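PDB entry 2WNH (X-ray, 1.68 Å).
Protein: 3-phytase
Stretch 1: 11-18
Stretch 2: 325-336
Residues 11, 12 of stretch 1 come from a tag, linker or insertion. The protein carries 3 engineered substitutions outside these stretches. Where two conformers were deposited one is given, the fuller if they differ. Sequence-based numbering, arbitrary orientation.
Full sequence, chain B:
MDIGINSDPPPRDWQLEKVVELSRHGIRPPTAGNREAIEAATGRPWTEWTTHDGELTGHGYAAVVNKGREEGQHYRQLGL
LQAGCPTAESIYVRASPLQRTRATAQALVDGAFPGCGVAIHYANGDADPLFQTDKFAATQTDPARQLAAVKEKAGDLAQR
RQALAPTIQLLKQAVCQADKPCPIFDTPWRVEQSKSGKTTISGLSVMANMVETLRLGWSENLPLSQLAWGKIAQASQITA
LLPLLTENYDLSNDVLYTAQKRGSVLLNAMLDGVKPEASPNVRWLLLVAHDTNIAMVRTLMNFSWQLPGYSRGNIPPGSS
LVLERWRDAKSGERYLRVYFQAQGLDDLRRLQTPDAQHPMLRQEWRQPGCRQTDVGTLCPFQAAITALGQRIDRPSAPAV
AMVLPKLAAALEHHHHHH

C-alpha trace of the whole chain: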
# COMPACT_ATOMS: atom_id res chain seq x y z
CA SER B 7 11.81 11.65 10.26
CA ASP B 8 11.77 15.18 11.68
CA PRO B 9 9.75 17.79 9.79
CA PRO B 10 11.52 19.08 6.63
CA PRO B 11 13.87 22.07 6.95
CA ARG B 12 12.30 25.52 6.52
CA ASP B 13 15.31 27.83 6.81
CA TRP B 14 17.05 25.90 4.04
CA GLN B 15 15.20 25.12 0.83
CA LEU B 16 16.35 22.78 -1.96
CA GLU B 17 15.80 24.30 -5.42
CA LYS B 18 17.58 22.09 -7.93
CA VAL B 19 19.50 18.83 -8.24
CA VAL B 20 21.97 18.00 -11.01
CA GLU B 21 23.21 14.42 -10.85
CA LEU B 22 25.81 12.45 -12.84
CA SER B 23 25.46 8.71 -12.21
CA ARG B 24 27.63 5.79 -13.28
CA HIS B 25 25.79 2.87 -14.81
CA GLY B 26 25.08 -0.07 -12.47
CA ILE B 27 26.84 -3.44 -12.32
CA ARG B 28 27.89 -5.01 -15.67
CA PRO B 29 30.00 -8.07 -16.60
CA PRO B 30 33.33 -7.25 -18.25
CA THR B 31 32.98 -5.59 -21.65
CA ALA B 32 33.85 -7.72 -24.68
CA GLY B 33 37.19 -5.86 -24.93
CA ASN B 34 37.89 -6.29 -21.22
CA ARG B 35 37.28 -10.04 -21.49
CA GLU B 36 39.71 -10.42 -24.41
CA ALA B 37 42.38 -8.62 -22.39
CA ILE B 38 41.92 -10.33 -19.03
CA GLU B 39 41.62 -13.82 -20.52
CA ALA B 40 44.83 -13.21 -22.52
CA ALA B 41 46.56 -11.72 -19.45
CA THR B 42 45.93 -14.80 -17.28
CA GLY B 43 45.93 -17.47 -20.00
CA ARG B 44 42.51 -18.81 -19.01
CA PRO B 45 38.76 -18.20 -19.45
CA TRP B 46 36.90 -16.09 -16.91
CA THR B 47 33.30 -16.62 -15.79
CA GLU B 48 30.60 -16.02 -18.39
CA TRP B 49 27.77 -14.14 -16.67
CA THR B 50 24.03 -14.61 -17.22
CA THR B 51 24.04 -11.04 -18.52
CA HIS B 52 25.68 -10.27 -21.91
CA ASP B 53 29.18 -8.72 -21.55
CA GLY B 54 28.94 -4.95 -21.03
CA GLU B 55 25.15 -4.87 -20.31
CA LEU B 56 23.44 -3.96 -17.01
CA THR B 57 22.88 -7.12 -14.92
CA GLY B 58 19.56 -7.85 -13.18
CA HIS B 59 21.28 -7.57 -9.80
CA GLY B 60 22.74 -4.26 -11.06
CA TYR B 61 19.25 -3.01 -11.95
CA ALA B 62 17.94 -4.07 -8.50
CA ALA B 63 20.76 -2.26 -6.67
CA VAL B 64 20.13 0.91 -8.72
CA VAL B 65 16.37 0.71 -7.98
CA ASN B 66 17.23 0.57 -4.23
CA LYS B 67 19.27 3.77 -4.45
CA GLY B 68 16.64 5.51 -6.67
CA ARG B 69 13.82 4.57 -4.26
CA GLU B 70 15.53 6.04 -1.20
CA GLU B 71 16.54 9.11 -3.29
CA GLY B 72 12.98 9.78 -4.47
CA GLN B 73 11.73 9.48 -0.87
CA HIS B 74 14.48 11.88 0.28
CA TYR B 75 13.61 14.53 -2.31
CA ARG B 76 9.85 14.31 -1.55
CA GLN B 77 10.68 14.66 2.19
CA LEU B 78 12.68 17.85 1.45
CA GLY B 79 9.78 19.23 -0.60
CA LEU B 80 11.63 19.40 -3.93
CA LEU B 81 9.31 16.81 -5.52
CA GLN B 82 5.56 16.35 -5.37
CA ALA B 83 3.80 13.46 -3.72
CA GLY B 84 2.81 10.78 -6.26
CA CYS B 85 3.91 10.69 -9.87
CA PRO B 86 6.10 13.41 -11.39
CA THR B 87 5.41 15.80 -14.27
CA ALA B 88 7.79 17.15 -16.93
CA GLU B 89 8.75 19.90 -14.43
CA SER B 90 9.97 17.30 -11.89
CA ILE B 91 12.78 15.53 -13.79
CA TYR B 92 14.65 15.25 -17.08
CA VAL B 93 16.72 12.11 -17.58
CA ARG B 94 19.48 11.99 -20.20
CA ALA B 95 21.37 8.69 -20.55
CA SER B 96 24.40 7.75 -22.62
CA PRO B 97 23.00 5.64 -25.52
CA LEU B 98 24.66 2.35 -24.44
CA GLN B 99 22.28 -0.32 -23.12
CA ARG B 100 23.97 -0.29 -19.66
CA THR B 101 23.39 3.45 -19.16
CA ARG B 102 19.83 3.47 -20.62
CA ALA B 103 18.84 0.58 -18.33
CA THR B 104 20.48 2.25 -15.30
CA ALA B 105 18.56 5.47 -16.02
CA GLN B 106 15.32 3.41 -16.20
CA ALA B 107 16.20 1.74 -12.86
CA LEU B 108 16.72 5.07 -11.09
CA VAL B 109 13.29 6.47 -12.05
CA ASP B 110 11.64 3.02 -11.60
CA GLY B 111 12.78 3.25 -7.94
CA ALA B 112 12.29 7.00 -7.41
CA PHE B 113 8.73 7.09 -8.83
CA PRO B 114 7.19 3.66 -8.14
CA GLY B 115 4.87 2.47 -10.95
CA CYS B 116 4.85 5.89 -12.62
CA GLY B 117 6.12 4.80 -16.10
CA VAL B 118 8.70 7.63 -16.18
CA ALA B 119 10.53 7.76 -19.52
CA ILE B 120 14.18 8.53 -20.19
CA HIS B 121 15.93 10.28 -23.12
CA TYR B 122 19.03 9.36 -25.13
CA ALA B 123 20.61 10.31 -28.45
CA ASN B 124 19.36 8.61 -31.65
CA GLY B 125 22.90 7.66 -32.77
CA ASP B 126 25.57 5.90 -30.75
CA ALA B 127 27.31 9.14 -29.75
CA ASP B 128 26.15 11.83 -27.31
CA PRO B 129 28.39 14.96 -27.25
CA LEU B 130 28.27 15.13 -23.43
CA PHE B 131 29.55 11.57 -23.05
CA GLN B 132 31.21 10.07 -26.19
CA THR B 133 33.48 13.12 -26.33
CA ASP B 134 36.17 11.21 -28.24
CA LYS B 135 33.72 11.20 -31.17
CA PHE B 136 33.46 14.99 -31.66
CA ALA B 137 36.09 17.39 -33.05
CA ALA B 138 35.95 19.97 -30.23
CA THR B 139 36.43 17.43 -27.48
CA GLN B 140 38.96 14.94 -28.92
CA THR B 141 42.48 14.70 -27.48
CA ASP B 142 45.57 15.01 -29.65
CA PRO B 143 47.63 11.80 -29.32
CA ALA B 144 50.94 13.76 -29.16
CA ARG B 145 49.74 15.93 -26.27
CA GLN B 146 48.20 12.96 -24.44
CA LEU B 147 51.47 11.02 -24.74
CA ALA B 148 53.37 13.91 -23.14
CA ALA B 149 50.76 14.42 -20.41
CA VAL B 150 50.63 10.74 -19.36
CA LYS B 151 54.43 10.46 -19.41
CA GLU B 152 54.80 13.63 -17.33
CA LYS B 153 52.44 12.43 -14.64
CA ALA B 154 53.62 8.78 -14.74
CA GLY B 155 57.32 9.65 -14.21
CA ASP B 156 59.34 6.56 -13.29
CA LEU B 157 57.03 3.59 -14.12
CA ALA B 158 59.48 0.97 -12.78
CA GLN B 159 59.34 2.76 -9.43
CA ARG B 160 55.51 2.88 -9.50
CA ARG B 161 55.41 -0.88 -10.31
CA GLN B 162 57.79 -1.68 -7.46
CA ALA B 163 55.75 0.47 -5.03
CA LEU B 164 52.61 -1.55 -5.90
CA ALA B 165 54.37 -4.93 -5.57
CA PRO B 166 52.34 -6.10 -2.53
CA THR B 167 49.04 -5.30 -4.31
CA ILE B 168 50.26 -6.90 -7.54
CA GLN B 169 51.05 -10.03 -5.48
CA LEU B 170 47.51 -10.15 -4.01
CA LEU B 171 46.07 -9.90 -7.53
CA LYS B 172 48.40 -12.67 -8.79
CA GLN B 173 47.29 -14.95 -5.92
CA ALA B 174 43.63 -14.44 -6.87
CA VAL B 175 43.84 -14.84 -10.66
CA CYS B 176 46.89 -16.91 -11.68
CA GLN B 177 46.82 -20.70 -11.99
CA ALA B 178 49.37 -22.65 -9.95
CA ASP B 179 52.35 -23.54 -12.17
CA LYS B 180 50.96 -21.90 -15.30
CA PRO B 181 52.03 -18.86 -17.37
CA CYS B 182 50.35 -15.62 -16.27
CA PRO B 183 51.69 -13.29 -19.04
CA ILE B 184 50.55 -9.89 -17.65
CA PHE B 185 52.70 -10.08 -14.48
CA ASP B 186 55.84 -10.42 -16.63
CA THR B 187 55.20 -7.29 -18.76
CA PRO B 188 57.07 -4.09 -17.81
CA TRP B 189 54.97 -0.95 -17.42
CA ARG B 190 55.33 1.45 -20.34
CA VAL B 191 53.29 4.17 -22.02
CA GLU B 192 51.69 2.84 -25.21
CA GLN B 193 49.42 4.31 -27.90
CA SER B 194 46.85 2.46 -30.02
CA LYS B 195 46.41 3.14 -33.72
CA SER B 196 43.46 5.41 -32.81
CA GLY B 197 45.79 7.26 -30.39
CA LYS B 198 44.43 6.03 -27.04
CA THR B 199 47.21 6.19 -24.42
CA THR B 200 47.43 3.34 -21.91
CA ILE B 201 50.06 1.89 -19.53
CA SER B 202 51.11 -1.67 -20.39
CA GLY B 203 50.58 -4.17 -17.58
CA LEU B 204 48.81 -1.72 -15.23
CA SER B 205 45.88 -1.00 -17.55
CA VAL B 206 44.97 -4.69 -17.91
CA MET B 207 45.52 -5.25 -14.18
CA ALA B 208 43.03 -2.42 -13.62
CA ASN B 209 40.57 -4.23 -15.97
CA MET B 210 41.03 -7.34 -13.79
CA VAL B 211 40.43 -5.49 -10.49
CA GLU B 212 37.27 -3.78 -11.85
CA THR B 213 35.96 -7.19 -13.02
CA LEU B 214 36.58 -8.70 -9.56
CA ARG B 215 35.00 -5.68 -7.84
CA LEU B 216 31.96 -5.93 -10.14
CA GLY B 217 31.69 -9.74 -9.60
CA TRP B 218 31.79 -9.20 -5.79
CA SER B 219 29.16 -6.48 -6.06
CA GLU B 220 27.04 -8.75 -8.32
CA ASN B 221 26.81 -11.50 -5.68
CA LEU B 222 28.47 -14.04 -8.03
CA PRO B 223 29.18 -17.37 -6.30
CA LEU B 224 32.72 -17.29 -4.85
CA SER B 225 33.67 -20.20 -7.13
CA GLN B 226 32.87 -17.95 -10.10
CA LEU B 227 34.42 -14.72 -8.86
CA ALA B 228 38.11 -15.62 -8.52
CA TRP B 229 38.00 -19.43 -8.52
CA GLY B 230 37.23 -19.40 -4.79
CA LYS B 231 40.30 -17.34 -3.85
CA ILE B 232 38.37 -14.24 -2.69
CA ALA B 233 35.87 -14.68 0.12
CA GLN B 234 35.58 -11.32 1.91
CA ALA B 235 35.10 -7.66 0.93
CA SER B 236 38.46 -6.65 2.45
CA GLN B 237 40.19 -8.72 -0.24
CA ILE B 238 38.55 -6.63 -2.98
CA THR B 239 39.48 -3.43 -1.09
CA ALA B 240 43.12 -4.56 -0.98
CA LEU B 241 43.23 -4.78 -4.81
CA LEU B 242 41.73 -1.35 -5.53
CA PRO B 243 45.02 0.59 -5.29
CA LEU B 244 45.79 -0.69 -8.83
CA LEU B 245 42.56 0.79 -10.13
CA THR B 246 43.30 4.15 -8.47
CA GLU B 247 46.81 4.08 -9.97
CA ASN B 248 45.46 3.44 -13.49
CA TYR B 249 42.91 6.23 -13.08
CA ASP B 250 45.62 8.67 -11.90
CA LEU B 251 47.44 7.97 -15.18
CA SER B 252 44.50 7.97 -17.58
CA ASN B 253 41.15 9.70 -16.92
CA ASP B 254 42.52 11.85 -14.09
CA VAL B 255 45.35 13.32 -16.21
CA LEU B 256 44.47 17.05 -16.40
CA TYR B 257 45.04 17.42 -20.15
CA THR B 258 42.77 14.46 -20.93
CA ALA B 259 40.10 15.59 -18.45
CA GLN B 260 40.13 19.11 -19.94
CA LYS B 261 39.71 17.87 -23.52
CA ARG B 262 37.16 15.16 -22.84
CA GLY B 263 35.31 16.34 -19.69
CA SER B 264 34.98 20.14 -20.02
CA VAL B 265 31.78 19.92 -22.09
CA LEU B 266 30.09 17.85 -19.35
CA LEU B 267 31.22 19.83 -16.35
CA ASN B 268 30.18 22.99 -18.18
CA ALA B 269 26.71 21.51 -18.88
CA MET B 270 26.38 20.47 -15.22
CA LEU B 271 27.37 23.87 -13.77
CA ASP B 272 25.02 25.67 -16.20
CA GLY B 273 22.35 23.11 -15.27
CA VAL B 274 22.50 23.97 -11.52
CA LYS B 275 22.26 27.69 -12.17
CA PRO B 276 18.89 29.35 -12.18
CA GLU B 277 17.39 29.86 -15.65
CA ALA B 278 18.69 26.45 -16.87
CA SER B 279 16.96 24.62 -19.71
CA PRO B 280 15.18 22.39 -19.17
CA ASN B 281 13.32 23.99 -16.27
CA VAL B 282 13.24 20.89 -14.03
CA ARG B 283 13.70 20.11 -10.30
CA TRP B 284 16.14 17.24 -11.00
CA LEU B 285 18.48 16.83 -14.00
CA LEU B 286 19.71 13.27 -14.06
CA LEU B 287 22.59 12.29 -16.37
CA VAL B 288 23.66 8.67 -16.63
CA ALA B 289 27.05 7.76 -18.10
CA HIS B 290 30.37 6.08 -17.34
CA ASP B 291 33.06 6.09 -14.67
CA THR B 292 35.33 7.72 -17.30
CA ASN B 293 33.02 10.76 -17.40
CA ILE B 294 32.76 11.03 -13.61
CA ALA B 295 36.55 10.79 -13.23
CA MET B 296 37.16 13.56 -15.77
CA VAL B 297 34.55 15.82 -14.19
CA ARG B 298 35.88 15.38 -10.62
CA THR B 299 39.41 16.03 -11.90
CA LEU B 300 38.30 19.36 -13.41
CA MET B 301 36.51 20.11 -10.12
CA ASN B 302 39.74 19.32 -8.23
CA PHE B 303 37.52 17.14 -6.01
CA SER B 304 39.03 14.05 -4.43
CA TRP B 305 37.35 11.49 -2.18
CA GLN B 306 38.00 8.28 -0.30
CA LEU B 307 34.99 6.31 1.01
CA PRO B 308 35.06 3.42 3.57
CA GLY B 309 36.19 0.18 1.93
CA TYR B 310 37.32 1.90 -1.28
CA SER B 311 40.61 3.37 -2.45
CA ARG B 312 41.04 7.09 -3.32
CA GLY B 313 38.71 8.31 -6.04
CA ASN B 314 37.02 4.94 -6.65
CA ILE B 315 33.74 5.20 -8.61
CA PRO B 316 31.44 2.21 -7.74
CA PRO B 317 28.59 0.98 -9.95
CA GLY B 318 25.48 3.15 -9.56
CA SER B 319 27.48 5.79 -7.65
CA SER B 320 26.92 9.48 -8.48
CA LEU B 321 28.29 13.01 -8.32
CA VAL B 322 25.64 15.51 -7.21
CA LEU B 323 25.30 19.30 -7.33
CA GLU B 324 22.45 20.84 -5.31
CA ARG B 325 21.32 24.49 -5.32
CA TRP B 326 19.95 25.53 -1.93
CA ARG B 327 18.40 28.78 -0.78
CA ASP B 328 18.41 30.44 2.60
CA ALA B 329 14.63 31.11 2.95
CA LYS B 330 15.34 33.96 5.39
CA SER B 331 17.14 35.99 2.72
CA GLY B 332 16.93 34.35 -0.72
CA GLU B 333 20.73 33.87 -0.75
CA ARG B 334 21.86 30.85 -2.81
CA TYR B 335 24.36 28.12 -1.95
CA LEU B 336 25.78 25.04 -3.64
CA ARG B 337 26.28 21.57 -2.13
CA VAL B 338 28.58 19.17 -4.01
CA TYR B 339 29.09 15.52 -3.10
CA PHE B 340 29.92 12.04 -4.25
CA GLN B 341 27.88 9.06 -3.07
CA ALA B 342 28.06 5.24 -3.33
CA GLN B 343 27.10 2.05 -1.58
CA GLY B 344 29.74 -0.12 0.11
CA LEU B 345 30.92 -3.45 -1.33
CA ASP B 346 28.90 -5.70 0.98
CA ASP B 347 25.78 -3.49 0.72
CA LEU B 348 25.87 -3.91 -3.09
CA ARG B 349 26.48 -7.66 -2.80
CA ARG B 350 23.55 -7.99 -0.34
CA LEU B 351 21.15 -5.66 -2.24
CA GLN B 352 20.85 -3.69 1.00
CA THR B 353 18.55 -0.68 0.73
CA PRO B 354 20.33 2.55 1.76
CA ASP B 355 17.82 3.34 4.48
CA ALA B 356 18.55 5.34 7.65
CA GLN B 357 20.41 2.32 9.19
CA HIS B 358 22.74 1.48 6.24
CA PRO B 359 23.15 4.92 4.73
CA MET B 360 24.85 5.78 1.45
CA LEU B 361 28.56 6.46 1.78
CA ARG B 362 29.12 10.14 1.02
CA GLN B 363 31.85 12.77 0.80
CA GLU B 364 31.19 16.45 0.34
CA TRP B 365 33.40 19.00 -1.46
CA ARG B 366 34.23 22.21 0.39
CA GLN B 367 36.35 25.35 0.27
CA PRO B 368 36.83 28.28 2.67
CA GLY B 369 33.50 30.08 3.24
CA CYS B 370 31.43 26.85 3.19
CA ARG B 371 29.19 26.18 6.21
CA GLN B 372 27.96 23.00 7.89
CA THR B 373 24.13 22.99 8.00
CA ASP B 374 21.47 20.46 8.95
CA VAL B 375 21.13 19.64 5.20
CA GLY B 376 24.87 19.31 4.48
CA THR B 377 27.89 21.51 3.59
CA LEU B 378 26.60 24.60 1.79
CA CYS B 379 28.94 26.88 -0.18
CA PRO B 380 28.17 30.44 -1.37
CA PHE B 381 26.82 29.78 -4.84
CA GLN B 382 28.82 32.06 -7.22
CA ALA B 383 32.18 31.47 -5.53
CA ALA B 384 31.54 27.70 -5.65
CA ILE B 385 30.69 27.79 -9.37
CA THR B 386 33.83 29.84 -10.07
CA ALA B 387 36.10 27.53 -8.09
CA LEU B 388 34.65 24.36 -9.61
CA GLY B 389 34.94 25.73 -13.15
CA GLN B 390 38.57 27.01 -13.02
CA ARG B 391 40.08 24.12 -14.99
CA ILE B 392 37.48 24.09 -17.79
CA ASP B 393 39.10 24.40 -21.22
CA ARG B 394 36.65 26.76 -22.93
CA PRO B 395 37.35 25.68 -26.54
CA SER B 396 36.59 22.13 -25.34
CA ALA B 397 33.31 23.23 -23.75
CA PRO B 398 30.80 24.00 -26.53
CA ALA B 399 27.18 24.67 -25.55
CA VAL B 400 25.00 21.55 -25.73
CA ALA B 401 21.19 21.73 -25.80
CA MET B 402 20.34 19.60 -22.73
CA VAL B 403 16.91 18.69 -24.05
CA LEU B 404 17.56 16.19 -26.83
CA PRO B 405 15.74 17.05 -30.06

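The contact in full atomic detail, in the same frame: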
# COMPACT_ATOMS: atom_id res chain seq x y z
N PRO B 11 13.30 20.77 6.58
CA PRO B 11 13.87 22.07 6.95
C PRO B 11 13.02 23.20 6.37
O PRO B 11 12.42 23.04 5.30
CB PRO B 11 15.27 22.03 6.32
CG PRO B 11 15.13 21.09 5.15
CD PRO B 11 14.16 20.02 5.64
N ARG B 12 12.94 24.32 7.08
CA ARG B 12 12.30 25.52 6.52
C ARG B 12 13.32 26.60 6.19
O ARG B 12 13.21 27.28 5.17
CB ARG B 12 11.23 26.11 7.46
CG ARG B 12 10.09 25.16 7.85
CD ARG B 12 9.77 24.16 6.75
NE ARG B 12 8.63 24.53 5.92
CZ ARG B 12 8.45 24.11 4.66
NH1 ARG B 12 9.36 23.33 4.08
NH2 ARG B 12 7.36 24.47 3.99
N ASP B 13 14.33 26.76 7.06
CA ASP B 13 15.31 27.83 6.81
C ASP B 13 16.18 27.53 5.60
O ASP B 13 16.72 28.47 4.98
CB ASP B 13 16.16 28.11 8.05
CG ASP B 13 15.35 28.66 9.21
OD1 ASP B 13 14.24 29.22 9.00
OD2 ASP B 13 15.82 28.51 10.35
N TRP B 14 16.34 26.25 5.27
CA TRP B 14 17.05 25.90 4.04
C TRP B 14 16.09 25.23 3.09
O TRP B 14 15.34 24.37 3.51
CB TRP B 14 18.24 24.96 4.32
CG TRP B 14 19.34 25.65 5.04
CD1 TRP B 14 19.72 25.45 6.35
CD2 TRP B 14 20.20 26.67 4.51
NE1 TRP B 14 20.77 26.29 6.65
CE2 TRP B 14 21.08 27.05 5.55
CE3 TRP B 14 20.30 27.31 3.27
CZ2 TRP B 14 22.06 28.04 5.37
CZ3 TRP B 14 21.27 28.28 3.09
CH2 TRP B 14 22.14 28.64 4.14
N GLN B 15 16.13 25.64 1.83
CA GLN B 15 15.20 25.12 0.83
C GLN B 15 15.97 24.59 -0.39
O GLN B 15 16.77 25.29 -0.97
CB GLN B 15 14.29 26.27 0.39
CG GLN B 15 13.42 25.98 -0.79
CD GLN B 15 12.73 27.24 -1.27
OE1 GLN B 15 13.34 28.10 -1.90
NE2 GLN B 15 11.44 27.36 -0.94
N LEU B 16 15.70 23.34 -0.78
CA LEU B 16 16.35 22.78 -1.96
C LEU B 16 15.64 23.21 -3.23
O LEU B 16 14.42 22.99 -3.37
CB LEU B 16 16.38 21.25 -1.87
CG LEU B 16 16.98 20.47 -3.05
CD1 LEU B 16 18.46 20.82 -3.21
CD2 LEU B 16 16.83 18.99 -2.77
N GLU B 17 16.38 23.84 -4.15
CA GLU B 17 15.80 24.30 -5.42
C GLU B 17 16.02 23.42 -6.63
O GLU B 17 15.20 23.40 -7.56
CB GLU B 17 16.36 25.67 -5.82
CG GLU B 17 16.14 26.77 -4.80
CD GLU B 17 16.56 28.09 -5.38
OE1 GLU B 17 15.77 28.73 -6.09
OE2 GLU B 17 17.71 28.49 -5.13
N LYS B 18 17.17 22.74 -6.69
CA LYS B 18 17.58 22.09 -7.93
C LYS B 18 18.63 21.04 -7.64
O LYS B 18 19.52 21.28 -6.83
CB LYS B 18 18.15 23.12 -8.93
CG LYS B 18 18.65 22.56 -10.29
CD LYS B 18 17.58 21.82 -11.02
CE LYS B 18 18.02 21.41 -12.43
NZ LYS B 18 18.05 22.57 -13.38
N ARG B 325 21.51 23.06 -5.65
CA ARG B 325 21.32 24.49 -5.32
C ARG B 325 20.30 24.63 -4.20
O ARG B 325 19.17 24.16 -4.33
CB ARG B 325 20.85 25.29 -6.54
CG ARG B 325 20.91 26.81 -6.27
CD ARG B 325 20.49 27.59 -7.49
NE ARG B 325 19.04 27.68 -7.66
CZ ARG B 325 18.38 27.18 -8.70
NH1 ARG B 325 19.01 26.50 -9.66
NH2 ARG B 325 17.06 27.35 -8.77
N TRP B 326 20.75 25.26 -3.11
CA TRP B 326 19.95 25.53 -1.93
C TRP B 326 19.76 27.02 -1.75
O TRP B 326 20.55 27.83 -2.21
CB TRP B 326 20.66 25.00 -0.69
CG TRP B 326 20.64 23.49 -0.59
CD1 TRP B 326 21.52 22.60 -1.19
CD2 TRP B 326 19.72 22.68 0.17
NE1 TRP B 326 21.19 21.31 -0.85
CE2 TRP B 326 20.09 21.33 -0.02
CE3 TRP B 326 18.61 22.98 0.98
CZ2 TRP B 326 19.39 20.26 0.58
CZ3 TRP B 326 17.91 21.91 1.58
CH2 TRP B 326 18.31 20.57 1.38
N ARG B 327 18.70 27.38 -1.05
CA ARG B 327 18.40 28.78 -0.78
C ARG B 327 18.14 28.94 0.70
O ARG B 327 17.43 28.12 1.32
CB ARG B 327 17.18 29.21 -1.59
CG ARG B 327 16.78 30.63 -1.39
CD ARG B 327 16.11 31.14 -2.64
NE ARG B 327 14.85 30.43 -2.90
CZ ARG B 327 14.05 30.71 -3.92
NH1 ARG B 327 14.39 31.66 -4.78
NH2 ARG B 327 12.92 30.02 -4.10
N ASP B 328 18.73 29.99 1.27
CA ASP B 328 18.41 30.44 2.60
C ASP B 328 17.05 31.17 2.55
O ASP B 328 16.97 32.26 2.01
CB ASP B 328 19.53 31.40 3.06
CG ASP B 328 19.30 31.96 4.47
OD1 ASP B 328 18.30 31.60 5.13
OD2 ASP B 328 20.14 32.75 4.92
N ALA B 329 16.00 30.57 3.12
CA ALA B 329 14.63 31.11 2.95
C ALA B 329 14.41 32.38 3.76
O ALA B 329 13.40 33.07 3.59
CB ALA B 329 13.54 30.07 3.29
N LYS B 330 15.38 32.70 4.61
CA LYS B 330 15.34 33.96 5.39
C LYS B 330 15.90 35.15 4.60
O LYS B 330 15.78 36.30 5.03
CB LYS B 330 16.08 33.77 6.73
CG LYS B 330 15.85 32.39 7.37
CD LYS B 330 16.08 32.35 8.88
CE LYS B 330 17.18 33.27 9.35
NZ LYS B 330 17.45 33.01 10.80
N SER B 331 16.48 34.91 3.43
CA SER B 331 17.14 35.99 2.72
C SER B 331 17.14 35.84 1.21
O SER B 331 17.42 36.80 0.49
CB SER B 331 18.60 36.11 3.20
OG SER B 331 19.39 35.05 2.68
N GLY B 332 16.86 34.63 0.72
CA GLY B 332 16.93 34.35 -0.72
C GLY B 332 18.35 34.11 -1.23
O GLY B 332 18.54 33.92 -2.43
N GLU B 333 19.33 34.11 -0.33
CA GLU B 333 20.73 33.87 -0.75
C GLU B 333 20.96 32.40 -1.15
O GLU B 333 20.53 31.50 -0.43
CB GLU B 333 21.70 34.23 0.39
CG GLU B 333 23.15 34.47 -0.05
CD GLU B 333 23.34 35.68 -0.98
OE1 GLU B 333 22.73 36.75 -0.73
OE2 GLU B 333 24.11 35.56 -1.95
N ARG B 334 21.68 32.19 -2.26
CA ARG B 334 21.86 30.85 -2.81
C ARG B 334 23.23 30.25 -2.50
O ARG B 334 24.25 30.96 -2.38
CB ARG B 334 21.60 30.85 -4.31
CG ARG B 334 20.11 31.01 -4.61
CD ARG B 334 19.86 31.33 -6.04
NE ARG B 334 18.50 30.96 -6.41
CZ ARG B 334 17.76 31.58 -7.33
NH1 ARG B 334 18.25 32.65 -7.97
NH2 ARG B 334 16.54 31.14 -7.61
N TYR B 335 23.21 28.92 -2.33
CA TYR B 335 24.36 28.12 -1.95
C TYR B 335 24.41 26.88 -2.82
O TYR B 335 23.41 26.48 -3.38
CB TYR B 335 24.23 27.68 -0.50
CG TYR B 335 24.43 28.81 0.47
CD1 TYR B 335 23.40 29.72 0.73
CD2 TYR B 335 25.66 28.98 1.14
CE1 TYR B 335 23.57 30.78 1.63
CE2 TYR B 335 25.84 30.03 2.04
CZ TYR B 335 24.80 30.92 2.27
OH TYR B 335 24.96 31.97 3.15
N LEU B 336 25.59 26.28 -2.92
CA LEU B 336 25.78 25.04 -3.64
C LEU B 336 26.28 23.97 -2.67
O LEU B 336 27.08 24.26 -1.79
CB LEU B 336 26.78 25.26 -4.77
CG LEU B 336 26.97 24.12 -5.76
CD1 LEU B 336 25.72 23.94 -6.61
CD2 LEU B 336 28.20 24.37 -6.64
O HOH W 1 17.02 30.24 11.80
O HOH W 2 18.26 25.36 -12.43

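Two strands distant in sequence, 14-18 and 325-328, pair antiparallel. The backbone groups that face the partner strand are satisfied across the pairing, while Trp326 N and O bond Tyr335 and Asp328 N bonds Glu333 O. Gln15 and Arg327 form a reciprocal pair: Gln15 N donates to Arg327 O and Arg327 N to Gln15 O, both at 2.8 Å. Beyond the strand, Ala329 N continues the ladder to Asp13 O at 2.9 Å. At the other end the register slips by one residue, a beta bulge. There Arg325 O accepts from Glu17 N at 2.8 Å and, weakly, from Lys18 N at 3.4 Å, while Arg325 N donates to Lys18 O at 2.9 Å.

At the bulge Glu17 points toward the partner strand, where its carboxylate meets three arginines. Arg334 grips it in a bidentate salt bridge, Arg334 NE to Glu17 OE2 at 2.9 Å and NH2 to Glu17 OE1 at 3.0 Å. Arg325 NE binds Glu17 OE2 at 3.0 Å, and its NH2 binds Glu17 OE1 by a weak 3.3 Å bond. A carboxylate suits this place: its two oxygens take in-plane donors from both arginines, and its charge offsets theirs. Arg327 contributes charge alone: its NH1 lies 3.5 Å from Glu17 OE1, which sits over the guanidinium face, so no N-H points at it. Arg327 NE and NH2 instead both reach Gln15 OE1 at 3.0 Å. An amide suits this place, for its oxygen accepts both bonds while NE2 is hydrogen-bonded elsewhere in the structure.

Gln15, Lys18, Arg325 and Arg327 lie on one face of the sheet; Trp14, Leu16, Trp326 and Asp328 share the other. Leu16 CB lies 3.7 Å from the centroid of the six-membered ring of Trp326, almost on the ring normal, a CH-pi contact; Leu16 CD1 also lies over the ring face, 3.6 Å from Trp326 CE2, so the aliphatic chain covers the indole. Trp14 directs its edge at the face of Tyr335, the planes nearly perpendicular. A water bridges opposite charges, donating to Asp13 OD2 at 2.6 Å and accepting from Lys330 NZ at 3.0 Å.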